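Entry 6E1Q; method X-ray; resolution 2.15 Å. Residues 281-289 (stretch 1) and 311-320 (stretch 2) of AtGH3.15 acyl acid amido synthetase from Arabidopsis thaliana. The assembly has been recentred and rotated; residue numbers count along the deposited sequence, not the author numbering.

Stretch 1 (281-289) TSWEAILKR
Stretch 2 (311-320) LLEFYSGGLP

How do the two backbones meet? Stretch 1 runs as a loop into a helix: a type II beta turn spans Trp 283 to Ile 286, closed by Ile 286 N to Trp 283 O at 3.1 Å, and Ala 285 (phi/psi 65/14) is the N-cap residue before the helix that begins at Ile 286. Stretch 2 does the reverse, entering as a helix from Leu 311. Gly 317 (60/33) leaves helical geometry with positive phi inside a type I' turn from Ser 316 to Leu 319, with Leu 319 N 3.2 Å from Ser 316 O. The start of one helix thus meets the end of the other, with Ala 285 CA 3.7 Å from Gly 317 CA.

What bonds join them? Two backbone hydrogen bonds do: Ala 285 N gives to Phe 314 O (2.9 Å, 164°), and Leu 287 N gives to Tyr 315 O (2.9 Å, 156°). Amides at a helix start and carbonyls at a helix end lack partners within their own helices, so each end supplies what the other needs.

Why are small residues found where the backbones come closest? Ala 285 CB touches Gly 317 CA at 3.4 Å. A CB on Gly 317 would point toward stretch 1, 2.7 Å from Ala 285 CB, a clash, and 3.1 Å from Lys 288 CB. At Gly 318 the angles (90/-7) call for glycine, because a CB would jam against the carbonyl O of the residue before.

How do the aromatic rings pack? Phe 314 (chi1 t, chi2 76°) sets out sideways, but its end comes nearer, placing a ring face under Glu 284 CA, 3.9 Å from the ring centroid and 22° off its normal. Glu 284 CB lies 3.4 Å from Phe 314 CE1, and the rest of the chain is extended (t, t, chi3 -179°). Tyr 315 (m, chi2 -54°) presents its edge to Trp 283 O, 3.4 Å from Tyr 315 CD1, while CG2 of Ile 286, whose rotamer is t, p, sits 3.8 Å from that same Tyr 315 CD1.

What fills the remaining space? Leu 287 (m, t) points toward stretch 2, where its CD1 meets Leu 312 CD1 at 4.0 Å; both leucines are buried, as suits their apolar chains. Lys 288 (chi1 t, chi2 -140°) lays its aliphatic part against Leu 319 (m, t), with Lys 288 CG 3.8 Å from Leu 319 CG. Altogether the contact buries 531 Å², both sides summed.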

# COMPACT_ATOMS: atom_id res chain seq x y z
N THR A 281 7.02 -17.80 -24.58
CA THR A 281 8.03 -16.73 -24.62
C THR A 281 7.55 -15.47 -23.91
O THR A 281 8.25 -14.91 -23.06
CB THR A 281 8.38 -16.38 -26.06
OG1 THR A 281 8.43 -17.57 -26.85
CG2 THR A 281 9.72 -15.67 -26.10
N SER A 282 6.38 -14.98 -24.29
CA SER A 282 5.81 -13.80 -23.66
C SER A 282 5.04 -14.20 -22.41
O SER A 282 4.17 -15.07 -22.45
CB SER A 282 4.88 -13.07 -24.63
OG SER A 282 4.35 -11.92 -24.01
N TRP A 283 5.35 -13.54 -21.29
CA TRP A 283 4.57 -13.71 -20.08
C TRP A 283 3.41 -12.74 -19.99
O TRP A 283 2.86 -12.53 -18.89
CB TRP A 283 5.49 -13.62 -18.86
CG TRP A 283 6.09 -14.97 -18.56
CD1 TRP A 283 6.54 -15.88 -19.47
CD2 TRP A 283 6.24 -15.59 -17.27
NE1 TRP A 283 6.99 -17.01 -18.83
CE2 TRP A 283 6.81 -16.86 -17.48
CE3 TRP A 283 5.97 -15.18 -15.97
CZ2 TRP A 283 7.12 -17.72 -16.44
CZ3 TRP A 283 6.27 -16.05 -14.93
CH2 TRP A 283 6.83 -17.30 -15.17
N GLU A 284 3.02 -12.14 -21.11
CA GLU A 284 1.80 -11.34 -21.14
C GLU A 284 0.63 -12.20 -20.67
O GLU A 284 0.52 -13.37 -21.05
CB GLU A 284 1.52 -10.80 -22.54
CG GLU A 284 0.22 -10.00 -22.61
CD GLU A 284 -0.08 -9.41 -23.98
OE1 GLU A 284 -1.12 -8.74 -24.12
OE2 GLU A 284 0.73 -9.61 -24.90
N ALA A 285 -0.21 -11.64 -19.81
CA ALA A 285 -1.40 -12.31 -19.28
C ALA A 285 -1.08 -13.53 -18.42
O ALA A 285 -1.99 -14.32 -18.12
CB ALA A 285 -2.34 -12.72 -20.43
N ILE A 286 0.18 -13.71 -17.99
CA ILE A 286 0.55 -14.88 -17.19
C ILE A 286 -0.34 -15.04 -15.96
O ILE A 286 -0.65 -16.17 -15.55
CB ILE A 286 2.04 -14.81 -16.80
CG1 ILE A 286 2.50 -16.13 -16.15
CG2 ILE A 286 2.27 -13.64 -15.85
CD1 ILE A 286 2.38 -17.34 -17.09
N LEU A 287 -0.79 -13.94 -15.35
CA LEU A 287 -1.58 -14.08 -14.12
C LEU A 287 -2.93 -14.72 -14.41
O LEU A 287 -3.37 -15.61 -13.68
CB LEU A 287 -1.78 -12.73 -13.43
CG LEU A 287 -0.51 -12.17 -12.78
CD1 LEU A 287 -0.84 -10.84 -12.07
CD2 LEU A 287 0.10 -13.21 -11.82
N LYS A 288 -3.59 -14.29 -15.49
CA LYS A 288 -4.83 -14.94 -15.87
C LYS A 288 -4.59 -16.36 -16.36
O LYS A 288 -5.41 -17.25 -16.13
CB LYS A 288 -5.56 -14.15 -16.96
CG LYS A 288 -7.06 -14.42 -16.96
CD LYS A 288 -7.62 -14.53 -18.36
CE LYS A 288 -9.09 -14.12 -18.38
NZ LYS A 288 -9.86 -14.69 -17.24
N ARG A 289 -3.49 -16.58 -17.07
CA ARG A 289 -3.26 -17.92 -17.60
C ARG A 289 -2.97 -18.91 -16.47
O ARG A 289 -3.39 -20.07 -16.54
CB ARG A 289 -2.13 -17.90 -18.63
CG ARG A 289 -2.53 -17.06 -19.83
CD ARG A 289 -1.59 -17.20 -20.99
NE ARG A 289 -0.39 -16.40 -20.84
CZ ARG A 289 0.82 -16.91 -20.61
NH1 ARG A 289 0.97 -18.23 -20.49
NH2 ARG A 289 1.87 -16.10 -20.50
N LEU A 311 2.37 -2.06 -16.19
CA LEU A 311 3.05 -3.35 -16.19
C LEU A 311 2.16 -4.45 -15.59
O LEU A 311 2.12 -5.57 -16.11
CB LEU A 311 4.37 -3.25 -15.43
CG LEU A 311 5.16 -4.55 -15.42
CD1 LEU A 311 5.51 -5.01 -16.84
CD2 LEU A 311 6.41 -4.38 -14.57
N LEU A 312 1.45 -4.14 -14.50
CA LEU A 312 0.57 -5.14 -13.91
C LEU A 312 -0.55 -5.50 -14.87
O LEU A 312 -0.95 -6.67 -14.96
CB LEU A 312 0.03 -4.63 -12.57
CG LEU A 312 -0.90 -5.55 -11.78
CD1 LEU A 312 -0.24 -6.91 -11.55
CD2 LEU A 312 -1.31 -4.90 -10.45
N GLU A 313 -1.06 -4.52 -15.63
CA GLU A 313 -2.09 -4.84 -16.62
C GLU A 313 -1.53 -5.75 -17.71
O GLU A 313 -2.23 -6.63 -18.21
CB GLU A 313 -2.66 -3.56 -17.23
CG GLU A 313 -3.49 -2.73 -16.23
CD GLU A 313 -4.17 -1.51 -16.85
OE1 GLU A 313 -3.70 -1.02 -17.90
OE2 GLU A 313 -5.16 -1.02 -16.26
N PHE A 314 -0.27 -5.54 -18.09
CA PHE A 314 0.38 -6.43 -19.05
C PHE A 314 0.35 -7.88 -18.56
O PHE A 314 0.05 -8.81 -19.33
CB PHE A 314 1.81 -5.96 -19.29
CG PHE A 314 2.65 -6.92 -20.10
CD1 PHE A 314 2.47 -7.02 -21.46
CD2 PHE A 314 3.60 -7.72 -19.48
CE1 PHE A 314 3.25 -7.90 -22.21
CE2 PHE A 314 4.36 -8.58 -20.22
CZ PHE A 314 4.19 -8.67 -21.60
N TYR A 315 0.68 -8.10 -17.29
CA TYR A 315 0.63 -9.45 -16.73
C TYR A 315 -0.78 -9.94 -16.43
O TYR A 315 -0.95 -11.14 -16.19
CB TYR A 315 1.46 -9.50 -15.44
CG TYR A 315 2.94 -9.36 -15.67
CD1 TYR A 315 3.61 -10.20 -16.56
CD2 TYR A 315 3.68 -8.37 -15.03
CE1 TYR A 315 4.98 -10.06 -16.78
CE2 TYR A 315 5.04 -8.23 -15.25
CZ TYR A 315 5.68 -9.07 -16.12
OH TYR A 315 7.03 -8.92 -16.33
N SER A 316 -1.78 -9.06 -16.45
CA SER A 316 -3.10 -9.39 -15.92
C SER A 316 -3.99 -10.09 -16.93
O SER A 316 -4.94 -10.77 -16.52
CB SER A 316 -3.82 -8.12 -15.46
OG SER A 316 -4.47 -7.50 -16.57
N GLY A 317 -3.74 -9.92 -18.22
CA GLY A 317 -4.62 -10.52 -19.21
C GLY A 317 -6.06 -10.06 -19.12
O GLY A 317 -6.98 -10.84 -19.40
N GLY A 318 -6.27 -8.81 -18.72
CA GLY A 318 -7.62 -8.27 -18.65
C GLY A 318 -8.34 -8.47 -17.33
O GLY A 318 -9.45 -7.95 -17.18
N LEU A 319 -7.78 -9.23 -16.39
CA LEU A 319 -8.38 -9.24 -15.06
C LEU A 319 -8.41 -7.81 -14.53
O LEU A 319 -7.40 -7.11 -14.60
CB LEU A 319 -7.60 -10.12 -14.10
CG LEU A 319 -7.59 -11.60 -14.47
CD1 LEU A 319 -6.73 -12.37 -13.49
CD2 LEU A 319 -9.01 -12.10 -14.46
N PRO A 320 -9.55 -7.33 -14.04
CA PRO A 320 -9.60 -5.95 -13.57
C PRO A 320 -8.75 -5.79 -12.31
O PRO A 320 -8.76 -6.64 -11.42
CB PRO A 320 -11.09 -5.70 -13.30
CG PRO A 320 -11.69 -7.05 -13.14
CD PRO A 320 -10.87 -7.99 -13.97